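Dihydroneopterin aldolase (Burkholderia thailandensis, PDB 3V9O) belongs to the dihydroneopterin aldolase family, antiparallel-sheet proteins with packed helices, and binds guanine in a pocket shared between neighbouring subunits. Local coordinates at residues I91-Q94 with E95-C98; L55-L59 with A60-P64; A83-V86 with A87-H90. All coordinates share one frame; numbering follows the deposited sequence.

Contact 1. Residues I91-Q94 with E95-C98; sequences IHLQ and ETLC. With GUN (guanine), chain G.
The guanine pocket sits on the first turn of helix 94-106, where L93, at the N-cap position, meets E95 and T96. The amide N of Q94 gives a bond of 2.8 Å to guanine O6, close to straight at 165°. E95 grips the same ligand with both carboxylate oxygens: guanine N1 donates to OE1 at 2.8 Å, and guanine N2 to OE2 at 2.7 Å. A bend at chi2 (82°) swings the E95 carboxylate back alongside L93, whose CB lies 3.9 Å from OE1, while L93 CD2 packs against O6 of guanine. L93 O receives weak bonds from the N atoms of T96 and L97; a firmer helical bond follows from C98 N to Q94 O at 2.8 Å, nearly straight. Just before the helix, I91 CG2 rests 3.9 Å from L97 CB, the two side chains crossing at about a right angle. T96 OG1 is hydrogen-bonded to D67 of the second subunit, and the Q94 side-chain amide to T118 through OE1 and to V130 O through NE2, which also meets Y75 of the second subunit. V73, D74 and Y75 of that subunit also hydrogen-bond the guanine, and A38 is part of the pocket. One backbone donor and two carboxylate acceptors thus match the O6, N1 and N2 positions of guanine, reading its hydrogen-bonding pattern, and the dipole of the helix N-terminus may polarise O6 further.

Contact 2. Residues L55-L59 with A60-P64; sequences LFVPL and ALTTP
T62 folds back on V57 and P58 just beyond the end of strand 47-58. Its CB lies 3.6 Å from P58 O, which its hydroxyl binds. From there OG1, lodged between the backbone N and the carbonyl carbon (chi1 63°), donates to P58 O at 2.9 Å. The other branch, CG2, meets P58 O at 3.6 Å and V57 CG2 at 3.7 Å, T62 and V57 crossing nearly at a right angle. P58 O also takes the N-H of L61 at 3.1 Å, and the two donors arrive from opposite faces of the carbonyl plane. One residue on, the scheme repeats: L59 O accepts T62 N at 3.0 Å and T63 OG1 at 2.7 Å, again from opposite faces. The backbone bonds close two overlapping type I turns, P58-L61 and L59-T62. L61 lies alongside P58, both pointing the same way, with CD1 3.9 Å from CG of the proline ring. R23 on the adjacent strand 22-34 bonds to T62 O, and the third subunit packs L59 against its R136 and P64 against its T96. Each carbonyl is therefore gripped by one amide and one threonine hydroxyl, which probably helps fix the turn leaving the strand and ties down both hydroxyls.

Contact 3. Residues A83-V86 with A87-H90; sequences AQCV and ARGH. With EDO (1,2-ethanediol), chain F; SO4 (sulfate ion), chain H.
A87 N to A83 O at 2.9 Å is the last i to i+4 bond of normal strength here, R88 N to Q84 O being weak, and the backbone then tightens to i to i+3 bonds: R88 N to C85 O at 3.3 Å and G89 N to V86 O at 3.2 Å. R88, extended from CG to NE, runs back along the helix end, with CG 3.4 Å from Q84 O. Its guanidinium has C85 SG over one face, 3.8 Å from NH1. This is the C-terminal end of helix 76-87, one of two helices on the antiparallel sheet of this tunnelling-fold (T-fold) subunit, and G89 is the first residue to leave helical angles, with phi 68°. C85 also packs on A100 and I101 of helix 94-106, and R88 touches A100. An ethanediol molecule bridges arginine and backbone: its O2 donates to C85 O at 3.1 Å, while R88 NH1 bonds to O1 at 3.2 Å and weakly to O2. Past the glycine, poorly ordered H90 donates a nearly straight hydrogen bond (171°, 3.0 Å) from N to O4 of a sulfate that N35 also binds; both small molecules probably come from the crystallisation liquor.

How the contacts relate
Following the chain from the N terminus, contact 2 comes first, turning the chain out of strand 47-58 into the long connection to helix 76-87. Contact 3 then ends that helix, and contact 1 begins on the very next residue, carrying the chain into helix 94-106. The three therefore lie in series, none enclosing or crossing another. Contacts 1 and 3 are neighbours, their centres about 10 Å apart, and they touch where I91 CD1 meets C85 O at 3.5 Å and L97 packs on C85 and V86, joining the two helices. Contact 2 lies on the opposite side of the chain's centre, its centre about 29 Å from that of contact 1.

Contact 1. Residues I91-Q94 with E95-C98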
loop_
_atom_site.group_PDB
_atom_site.type_symbol
_atom_site.label_atom_id
_atom_site.label_comp_id
_atom_site.label_asym_id
_atom_site.label_seq_id
_atom_site.Cartn_x
_atom_site.Cartn_y
_atom_site.Cartn_z
ATOM N N ILE A 91 12.169 25.441 -11.409
ATOM C CA ILE A 91 11.083 24.885 -10.593
ATOM C C ILE A 91 11.326 25.234 -9.106
ATOM O O ILE A 91 12.375 24.899 -8.528
ATOM C CB ILE A 91 11.030 23.371 -10.887
ATOM C CG1 ILE A 91 10.708 23.183 -12.382
ATOM C CG2 ILE A 91 10.005 22.628 -10.022
ATOM C CD1 ILE A 91 11.223 21.853 -13.003
ATOM N N HIS A 92 10.357 25.919 -8.486
ATOM C CA HIS A 92 10.319 26.203 -7.048
ATOM C C HIS A 92 9.468 25.245 -6.165
ATOM O O HIS A 92 9.923 24.774 -5.113
ATOM C CB HIS A 92 9.843 27.618 -6.840
ATOM C CG HIS A 92 10.711 28.615 -7.534
ATOM N ND1 HIS A 92 11.720 29.289 -6.885
ATOM C CD2 HIS A 92 10.782 28.980 -8.836
ATOM C CE1 HIS A 92 12.335 30.082 -7.751
ATOM N NE2 HIS A 92 11.786 29.911 -8.942
ATOM N N LEU A 93 8.252 24.942 -6.605
ATOM C CA LEU A 93 7.339 24.097 -5.836
ATOM C C LEU A 93 7.284 22.680 -6.348
ATOM O O LEU A 93 7.339 22.424 -7.571
ATOM C CB LEU A 93 5.912 24.679 -5.947
ATOM C CG LEU A 93 5.697 26.083 -5.474
ATOM C CD1 LEU A 93 4.248 26.488 -5.739
ATOM C CD2 LEU A 93 6.012 26.098 -4.012
ATOM N N GLN A 94 7.092 21.716 -5.445
ATOM C CA GLN A 94 6.853 20.332 -5.846
ATOM C C GLN A 94 5.603 20.237 -6.717
ATOM O O GLN A 94 5.618 19.468 -7.680
ATOM C CB GLN A 94 6.690 19.413 -4.629
ATOM C CG GLN A 94 8.004 19.229 -3.849
ATOM C CD GLN A 94 7.983 17.948 -3.030
ATOM O OE1 GLN A 94 7.661 16.877 -3.519
ATOM N NE2 GLN A 94 8.338 18.033 -1.738
ATOM N N GLU A 95 4.547 20.989 -6.427
ATOM C CA GLU A 95 3.340 20.959 -7.254
ATOM C C GLU A 95 3.655 21.299 -8.695
ATOM O O GLU A 95 3.104 20.676 -9.592
ATOM C CB GLU A 95 2.297 21.954 -6.763
ATOM C CG GLU A 95 1.566 21.529 -5.466
ATOM C CD GLU A 95 2.326 21.821 -4.167
ATOM O OE1 GLU A 95 3.542 22.126 -4.142
ATOM O OE2 GLU A 95 1.666 21.748 -3.117
ATOM N N THR A 96 4.539 22.261 -8.916
ATOM C CA THR A 96 4.873 22.639 -10.307
ATOM C C THR A 96 5.462 21.450 -11.064
ATOM O O THR A 96 5.040 21.150 -12.181
ATOM C CB THR A 96 5.794 23.798 -10.292
ATOM O OG1 THR A 96 5.107 24.911 -9.688
ATOM C CG2 THR A 96 6.223 24.194 -11.689
ATOM N N LEU A 97 6.363 20.707 -10.446
ATOM C CA LEU A 97 6.978 19.563 -11.100
ATOM C C LEU A 97 5.991 18.434 -11.220
ATOM O O LEU A 97 5.892 17.829 -12.310
ATOM C CB LEU A 97 8.191 19.141 -10.255
ATOM C CG LEU A 97 8.913 17.892 -10.792
ATOM C CD1 LEU A 97 9.476 18.088 -12.159
ATOM C CD2 LEU A 97 10.055 17.443 -9.791
ATOM N N CYS A 98 5.279 18.108 -10.154
ATOM C CA CYS A 98 4.364 16.999 -10.180
ATOM C C CYS A 98 3.267 17.188 -11.226
ATOM O O CYS A 98 2.974 16.243 -11.974
ATOM C CB CYS A 98 3.773 16.864 -8.768
ATOM S SG CYS A 98 2.824 15.345 -8.514
HETATM N N9 GUN G . 6.631 24.399 1.523
HETATM C C8 GUN G . 7.947 24.522 1.097
HETATM N N7 GUN G . 8.145 24.030 -0.210
HETATM C C5 GUN G . 6.864 23.667 -0.581
HETATM C C6 GUN G . 6.354 23.067 -1.826
HETATM O O6 GUN G . 7.040 22.807 -2.828
HETATM N N1 GUN G . 4.986 22.801 -1.859
HETATM C C2 GUN G . 4.152 22.996 -0.760
HETATM N N2 GUN G . 2.828 22.633 -0.838
HETATM N N3 GUN G . 4.625 23.564 0.433
HETATM C C4 GUN G . 5.974 23.855 0.450
#

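Contact 2. Residues L55-L59 with A60-P64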
loop_
_atom_site.group_PDB
_atom_site.type_symbol
_atom_site.label_atom_id
_atom_site.label_comp_id
_atom_site.label_asym_id
_atom_site.label_seq_id
_atom_site.Cartn_x
_atom_site.Cartn_y
_atom_site.Cartn_z
ATOM N N LEU A 55 1.158 4.654 -14.822
ATOM C CA LEU A 55 0.444 4.989 -16.033
ATOM C C LEU A 55 -0.589 3.896 -16.292
ATOM O O LEU A 55 -0.231 2.698 -16.320
ATOM C CB LEU A 55 1.516 5.085 -17.146
ATOM C CG LEU A 55 1.285 5.879 -18.375
ATOM C CD1 LEU A 55 1.070 7.346 -17.939
ATOM C CD2 LEU A 55 2.570 5.778 -19.208
ATOM N N PHE A 56 -1.856 4.242 -16.486
ATOM C CA PHE A 56 -2.943 3.260 -16.771
ATOM C C PHE A 56 -3.244 3.301 -18.236
ATOM O O PHE A 56 -3.646 4.371 -18.740
ATOM C CB PHE A 56 -4.161 3.497 -15.883
ATOM C CG PHE A 56 -3.784 3.370 -14.409
ATOM C CD1 PHE A 56 -3.258 4.450 -13.681
ATOM C CD2 PHE A 56 -3.958 2.122 -13.818
ATOM C CE1 PHE A 56 -2.854 4.265 -12.324
ATOM C CE2 PHE A 56 -3.604 1.955 -12.486
ATOM C CZ PHE A 56 -3.080 3.016 -11.762
ATOM N N VAL A 57 -3.007 2.185 -18.917
ATOM C CA VAL A 57 -3.207 2.092 -20.364
ATOM C C VAL A 57 -4.190 0.939 -20.675
ATOM O O VAL A 57 -4.083 -0.142 -20.042
ATOM C CB VAL A 57 -1.827 1.935 -21.087
ATOM C CG1 VAL A 57 -0.933 3.107 -20.739
ATOM C CG2 VAL A 57 -1.107 0.653 -20.663
ATOM N N PRO A 58 -5.117 1.098 -21.605
ATOM C CA PRO A 58 -6.103 0.044 -21.849
ATOM C C PRO A 58 -5.454 -1.265 -22.308
ATOM O O PRO A 58 -4.546 -1.239 -23.144
ATOM C CB PRO A 58 -6.971 0.620 -22.994
ATOM C CG PRO A 58 -6.873 2.121 -22.733
ATOM C CD PRO A 58 -5.457 2.359 -22.311
ATOM N N LEU A 59 -5.915 -2.403 -21.760
ATOM C CA LEU A 59 -5.527 -3.707 -22.292
ATOM C C LEU A 59 -5.777 -3.808 -23.773
ATOM O O LEU A 59 -4.995 -4.409 -24.505
ATOM C CB LEU A 59 -6.280 -4.822 -21.543
ATOM C CG LEU A 59 -5.936 -4.882 -20.037
ATOM C CD1 LEU A 59 -6.847 -5.837 -19.263
ATOM C CD2 LEU A 59 -4.470 -5.295 -19.828
ATOM N N ALA A 60 -6.892 -3.252 -24.272
ATOM C CA ALA A 60 -7.229 -3.423 -25.660
ATOM C C ALA A 60 -6.193 -2.774 -26.567
ATOM O O ALA A 60 -6.085 -3.140 -27.756
ATOM C CB ALA A 60 -8.630 -2.876 -25.950
ATOM N N LEU A 61 -5.445 -1.823 -26.031
ATOM C CA LEU A 61 -4.423 -1.133 -26.807
ATOM C C LEU A 61 -3.024 -1.668 -26.536
ATOM O O LEU A 61 -2.072 -1.191 -27.159
ATOM C CB LEU A 61 -4.440 0.384 -26.517
ATOM C CG LEU A 61 -5.778 1.038 -26.873
ATOM C CD1 LEU A 61 -5.737 2.540 -26.486
ATOM C CD2 LEU A 61 -6.121 0.906 -28.353
ATOM N N THR A 62 -2.858 -2.602 -25.591
ATOM C CA THR A 62 -1.495 -2.939 -25.107
ATOM C C THR A 62 -1.352 -4.403 -24.805
ATOM O O THR A 62 -0.600 -4.790 -23.909
ATOM C CB THR A 62 -1.088 -2.149 -23.843
ATOM O OG1 THR A 62 -1.970 -2.481 -22.761
ATOM C CG2 THR A 62 -1.116 -0.645 -24.118
ATOM N N THR A 63 -2.062 -5.257 -25.538
ATOM C CA THR A 63 -1.992 -6.702 -25.314
ATOM C C THR A 63 -1.233 -7.284 -26.459
ATOM O O THR A 63 -1.771 -7.380 -27.557
ATOM C CB THR A 63 -3.415 -7.352 -25.126
ATOM O OG1 THR A 63 -3.998 -6.814 -23.910
ATOM C CG2 THR A 63 -3.271 -8.890 -24.958
ATOM N N PRO A 64 0.050 -7.628 -26.247
ATOM C CA PRO A 64 0.846 -8.167 -27.338
ATOM C C PRO A 64 0.476 -9.593 -27.626
ATOM O O PRO A 64 0.339 -10.443 -26.714
ATOM C CB PRO A 64 2.288 -8.084 -26.814
ATOM C CG PRO A 64 2.101 -8.263 -25.292
ATOM C CD PRO A 64 0.807 -7.519 -24.984
#

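Contact 3. Residues A83-V86 with A87-H90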
loop_
_atom_site.group_PDB
_atom_site.type_symbol
_atom_site.label_atom_id
_atom_site.label_comp_id
_atom_site.label_asym_id
_atom_site.label_seq_id
_atom_site.Cartn_x
_atom_site.Cartn_y
_atom_site.Cartn_z
ATOM N N ALA A 83 12.394 13.411 -17.237
ATOM C CA ALA A 83 13.598 14.121 -17.664
ATOM C C ALA A 83 13.275 15.410 -18.376
ATOM O O ALA A 83 13.948 16.459 -18.134
ATOM C CB ALA A 83 14.457 13.254 -18.599
ATOM N N GLN A 84 12.267 15.406 -19.241
ATOM C CA GLN A 84 11.921 16.604 -19.978
ATOM C C GLN A 84 11.460 17.702 -19.010
ATOM O O GLN A 84 11.830 18.858 -19.158
ATOM C CB GLN A 84 10.829 16.289 -20.986
ATOM C CG GLN A 84 11.354 15.511 -22.179
ATOM C CD GLN A 84 10.265 14.820 -23.003
ATOM O OE1 GLN A 84 9.063 14.851 -22.672
ATOM N NE2 GLN A 84 10.694 14.175 -24.093
ATOM N N CYS A 85 10.650 17.329 -18.036
ATOM C CA CYS A 85 10.152 18.310 -17.073
ATOM C C CYS A 85 11.236 18.881 -16.181
ATOM O O CYS A 85 11.308 20.117 -15.983
ATOM C CB CYS A 85 8.985 17.707 -16.259
ATOM S SG CYS A 85 7.501 17.381 -17.204
ATOM N N VAL A 86 12.123 18.032 -15.722
ATOM C CA VAL A 86 13.223 18.468 -14.837
ATOM C C VAL A 86 14.161 19.369 -15.638
ATOM O O VAL A 86 14.660 20.400 -15.106
ATOM C CB VAL A 86 13.945 17.218 -14.281
ATOM C CG1 VAL A 86 15.251 17.581 -13.593
ATOM C CG2 VAL A 86 13.060 16.479 -13.332
ATOM N N ALA A 87 14.359 19.084 -16.926
ATOM C CA ALA A 87 15.317 19.820 -17.743
ATOM C C ALA A 87 14.872 21.249 -18.061
ATOM O O ALA A 87 15.681 22.082 -18.515
ATOM C CB ALA A 87 15.565 19.056 -19.059
ATOM N N ARG A 88 13.593 21.549 -17.853
ATOM C CA ARG A 88 13.094 22.921 -18.084
ATOM C C ARG A 88 13.625 23.926 -17.069
ATOM O O ARG A 88 13.607 25.137 -17.313
ATOM C CB ARG A 88 11.565 22.967 -18.095
ATOM C CG ARG A 88 10.924 22.136 -19.201
ATOM C CD ARG A 88 9.422 22.162 -19.076
ATOM N NE ARG A 88 8.768 21.116 -19.866
ATOM C CZ ARG A 88 7.605 20.567 -19.544
ATOM N NH1 ARG A 88 6.982 20.945 -18.440
ATOM N NH2 ARG A 88 7.069 19.627 -20.313
ATOM N N GLY A 89 14.101 23.444 -15.928
ATOM C CA GLY A 89 14.708 24.331 -14.960
ATOM C C GLY A 89 13.693 25.272 -14.323
ATOM O O GLY A 89 12.499 25.268 -14.655
ATOM N N HIS A 90 14.165 26.063 -13.371
ATOM C CA HIS A 90 13.336 27.102 -12.754
ATOM C C HIS A 90 12.104 26.638 -11.988
ATOM O O HIS A 90 11.106 27.367 -11.900
ATOM C CB HIS A 90 12.938 28.159 -13.808
ATOM C CG HIS A 90 14.092 28.665 -14.621
ATOM N ND1 HIS A 90 14.298 28.300 -15.936
ATOM C CD2 HIS A 90 15.117 29.490 -14.297
ATOM C CE1 HIS A 90 15.392 28.886 -16.391
ATOM N NE2 HIS A 90 15.910 29.613 -15.416
HETATM C C1 EDO F . 7.739 23.322 -15.086
HETATM O O1 EDO F . 6.951 23.292 -16.275
HETATM C C2 EDO F . 8.293 21.922 -14.857
HETATM O O2 EDO F . 8.465 21.284 -16.139
HETATM S S SO4 H . 18.223 25.823 -13.017
HETATM O O1 SO4 H . 19.099 26.978 -12.801
HETATM O O2 SO4 H . 17.892 25.713 -14.439
HETATM O O3 SO4 H . 18.937 24.618 -12.583
HETATM O O4 SO4 H . 16.974 25.977 -12.262
#